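Local structure of 11R-lipoxygenase (Gersemia fruticosa, 3VF1) at residues 132-137 and 155-160. The protein is a calcium-regulated, non-heme iron enzyme of lipid metabolism that probably inserts both atoms of molecular oxygen into its substrate, as lipoxygenases do. Sequence-based numbering, arbitrary orientation.
Sequences VVYEGK and TKEVSE
Tyr134 and Glu157 meet where the PLAT domain of this lipoxygenase, a C2-like beta sandwich, faces helix 148-164. Tyr134 is the last residue of strand 130-134, which lies at one border of its four-stranded antiparallel sheet; flanking Val133 and Glu135 make backbone hydrogen bonds to Ile86 and Ala84.

The bond to CB of Tyr134 heads for helix 148-164. With chi1 at -56°, CG lies beside the backbone N and anti to the carbonyl carbon, which carries the ring off the strand toward the helix, leaning back toward the Val132 end. The side chain also packs on Met85 of strand 83-90 and on Ile150, Gln153 and Arg154 of the helix. Contact across the two segments begins at the CE2 edge, where CE2 of Tyr134 lies 3.3 Å from OE1 of Glu157. CZ comes next, 3.7 Å from that same OE1. At the tip, the phenol OH of Tyr134 donates a hydrogen bond of 3.1 Å to OE1 of Glu157, and reaches within 4.0 Å of Glu157 CB.

Glu157 comes to the ring's edge rather than its face: CD lies in the ring plane, 3.8 Å from Tyr134 CE2. Its chain is extended beyond CG, which carries the carboxylate from the helix to the ring. The two planes are 55° apart, and the phenol OH meets OE1 from above the carboxylate plane, 62° out of it. The other oxygen, OE2, is hydrogen-bonded to Ser413 OG, the stronger polar partner of Glu157, which lies with Pro412 in a loop. Both touching residues are buried, and the carboxylate thus joins strand end, helix and loop, with OE2 staying 3.8 Å from Tyr134 CE2.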
ATOM      1  N   VAL A 132      -0.515  29.565  -1.168  1.00 53.07           N
ATOM      2  CA  VAL A 132      -1.862  30.066  -1.426  1.00 54.52           C
ATOM      3  C   VAL A 132      -2.895  28.978  -1.138  1.00 51.00           C
ATOM      4  O   VAL A 132      -2.793  27.861  -1.642  1.00 53.34           O
ATOM      5  CB  VAL A 132      -2.023  30.563  -2.880  1.00 59.89           C
ATOM      6  CG1 VAL A 132      -1.687  29.457  -3.879  1.00 64.67           C
ATOM      7  CG2 VAL A 132      -3.435  31.085  -3.110  1.00 57.30           C
ATOM      8  N   VAL A 133      -3.886  29.316  -0.321  1.00 50.52           N
ATOM      9  CA  VAL A 133      -4.888  28.350   0.115  1.00 46.83           C
ATOM     10  C   VAL A 133      -6.294  28.800  -0.267  1.00 44.78           C
ATOM     11  O   VAL A 133      -6.727  29.888   0.108  1.00 45.72           O
ATOM     12  CB  VAL A 133      -4.830  28.154   1.642  1.00 46.63           C
ATOM     13  CG1 VAL A 133      -5.788  27.053   2.076  1.00 47.03           C
ATOM     14  CG2 VAL A 133      -3.410  27.837   2.084  1.00 46.85           C
ATOM     15  N   TYR A 134      -7.005  27.958  -1.010  1.00 42.49           N
ATOM     16  CA  TYR A 134      -8.381  28.253  -1.394  1.00 40.09           C
ATOM     17  C   TYR A 134      -9.315  28.055  -0.212  1.00 43.05           C
ATOM     18  O   TYR A 134      -8.929  27.485   0.808  1.00 46.36           O
ATOM     19  CB  TYR A 134      -8.841  27.336  -2.526  1.00 41.41           C
ATOM     20  CG  TYR A 134      -7.973  27.367  -3.761  1.00 42.31           C
ATOM     21  CD1 TYR A 134      -8.214  28.275  -4.782  1.00 48.35           C
ATOM     22  CD2 TYR A 134      -6.924  26.475  -3.914  1.00 42.66           C
ATOM     23  CE1 TYR A 134      -7.428  28.297  -5.915  1.00 43.22           C
ATOM     24  CE2 TYR A 134      -6.135  26.491  -5.039  1.00 43.60           C
ATOM     25  CZ  TYR A 134      -6.389  27.402  -6.035  1.00 43.26           C
ATOM     26  OH  TYR A 134      -5.592  27.402  -7.154  1.00 47.05           O
ATOM     27  N   GLU A 135     -10.550  28.520  -0.360  1.00 45.31           N
ATOM     28  CA  GLU A 135     -11.586  28.267   0.631  1.00 45.63           C
ATOM     29  C   GLU A 135     -12.113  26.847   0.428  1.00 44.61           C
ATOM     30  O   GLU A 135     -12.061  26.315  -0.681  1.00 44.69           O
ATOM     31  CB  GLU A 135     -12.709  29.298   0.496  1.00 43.19           C
ATOM     32  CG  GLU A 135     -13.597  29.434   1.724  1.00 45.52           C
ATOM     33  CD  GLU A 135     -14.711  28.405   1.769  1.00 51.65           C
ATOM     34  OE1 GLU A 135     -15.044  27.839   0.707  1.00 50.52           O
ATOM     35  OE2 GLU A 135     -15.257  28.165   2.868  1.00 52.56           O
ATOM     36  N   GLY A 136     -12.612  26.239   1.501  1.00 45.91           N
ATOM     37  CA  GLY A 136     -13.009  24.838   1.495  1.00 45.62           C
ATOM     38  C   GLY A 136     -13.705  24.357   0.233  1.00 44.62           C
ATOM     39  O   GLY A 136     -13.334  23.327  -0.329  1.00 44.29           O
ATOM     40  N   LYS A 137     -14.718  25.100  -0.203  1.00 43.92           N
ATOM     41  CA  LYS A 137     -15.519  24.733  -1.370  1.00 42.43           C
ATOM     42  C   LYS A 137     -14.663  24.175  -2.510  1.00 40.42           C
ATOM     43  O   LYS A 137     -13.680  24.791  -2.919  1.00 39.85           O
ATOM     44  CB  LYS A 137     -16.299  25.957  -1.860  1.00 47.39           C
ATOM     45  CG  LYS A 137     -17.452  25.649  -2.799  1.00 52.01           C
ATOM     46  CD  LYS A 137     -18.053  26.935  -3.354  1.00 59.37           C
ATOM     47  CE  LYS A 137     -19.274  26.669  -4.226  1.00 62.72           C
ATOM     48  NZ  LYS A 137     -20.475  26.293  -3.426  1.00 66.37           N
ATOM     49  N   THR A 155      -4.275  27.778 -12.293  1.00 46.29           N
ATOM     50  CA  THR A 155      -3.374  27.553 -13.414  1.00 44.43           C
ATOM     51  C   THR A 155      -1.929  27.770 -12.973  1.00 48.68           C
ATOM     52  O   THR A 155      -1.019  27.067 -13.413  1.00 47.73           O
ATOM     53  CB  THR A 155      -3.691  28.494 -14.587  1.00 44.34           C
ATOM     54  OG1 THR A 155      -5.049  28.305 -15.004  1.00 47.00           O
ATOM     55  CG2 THR A 155      -2.764  28.223 -15.761  1.00 48.40           C
ATOM     56  N   LYS A 156      -1.730  28.748 -12.097  1.00 49.14           N
ATOM     57  CA  LYS A 156      -0.404  29.062 -11.580  1.00 50.45           C
ATOM     58  C   LYS A 156       0.058  27.999 -10.587  1.00 49.93           C
ATOM     59  O   LYS A 156       1.211  27.573 -10.612  1.00 51.15           O
ATOM     60  CB  LYS A 156      -0.417  30.435 -10.906  1.00 56.49           C
ATOM     61  CG  LYS A 156       0.872  30.793 -10.183  1.00 67.57           C
ATOM     62  CD  LYS A 156       0.773  32.165  -9.534  1.00 76.36           C
ATOM     63  CE  LYS A 156       1.966  32.447  -8.632  1.00 78.07           C
ATOM     64  NZ  LYS A 156       3.260  32.424  -9.372  1.00 77.62           N
ATOM     65  N   GLU A 157      -0.851  27.579  -9.713  1.00 49.93           N
ATOM     66  CA  GLU A 157      -0.545  26.568  -8.709  1.00 47.43           C
ATOM     67  C   GLU A 157      -0.005  25.306  -9.372  1.00 47.76           C
ATOM     68  O   GLU A 157       1.085  24.833  -9.045  1.00 45.05           O
ATOM     69  CB  GLU A 157      -1.802  26.232  -7.907  1.00 45.59           C
ATOM     70  CG  GLU A 157      -1.551  25.369  -6.682  1.00 45.06           C
ATOM     71  CD  GLU A 157      -2.838  24.901  -6.028  1.00 45.29           C
ATOM     72  OE1 GLU A 157      -3.864  24.810  -6.736  1.00 43.09           O
ATOM     73  OE2 GLU A 157      -2.830  24.626  -4.808  1.00 45.27           O
ATOM     74  N   VAL A 158      -0.778  24.769 -10.311  1.00 44.45           N
ATOM     75  CA  VAL A 158      -0.392  23.565 -11.035  1.00 39.69           C
ATOM     76  C   VAL A 158       0.917  23.768 -11.792  1.00 45.24           C
ATOM     77  O   VAL A 158       1.736  22.853 -11.886  1.00 48.82           O
ATOM     78  CB  VAL A 158      -1.491  23.146 -12.029  1.00 40.21           C
ATOM     79  CG1 VAL A 158      -0.986  22.056 -12.965  1.00 38.79           C
ATOM     80  CG2 VAL A 158      -2.732  22.681 -11.280  1.00 37.59           C
ATOM     81  N   SER A 159       1.109  24.966 -12.333  1.00 48.91           N
ATOM     82  CA  SER A 159       2.317  25.278 -13.088  1.00 47.50           C
ATOM     83  C   SER A 159       3.540  25.261 -12.176  1.00 47.54           C
ATOM     84  O   SER A 159       4.605  24.773 -12.557  1.00 48.66           O
ATOM     85  CB  SER A 159       2.183  26.643 -13.765  1.00 48.47           C
ATOM     86  OG  SER A 159       3.354  26.966 -14.493  1.00 58.90           O
ATOM     87  N   GLU A 160       3.379  25.795 -10.971  1.00 46.77           N
ATOM     88  CA  GLU A 160       4.454  25.805  -9.987  1.00 48.68           C
ATOM     89  C   GLU A 160       4.796  24.387  -9.542  1.00 49.43           C
ATOM     90  O   GLU A 160       5.968  24.026  -9.435  1.00 49.32           O
ATOM     91  CB  GLU A 160       4.056  26.644  -8.772  1.00 50.05           C
ATOM     92  CG  GLU A 160       3.992  28.140  -9.042  1.00 59.34           C
ATOM     93  CD  GLU A 160       3.491  28.927  -7.844  1.00 74.68           C
ATOM     94  OE1 GLU A 160       2.788  28.336  -6.995  1.00 72.79           O
ATOM     95  OE2 GLU A 160       3.803  30.133  -7.749  1.00 79.51           O
TER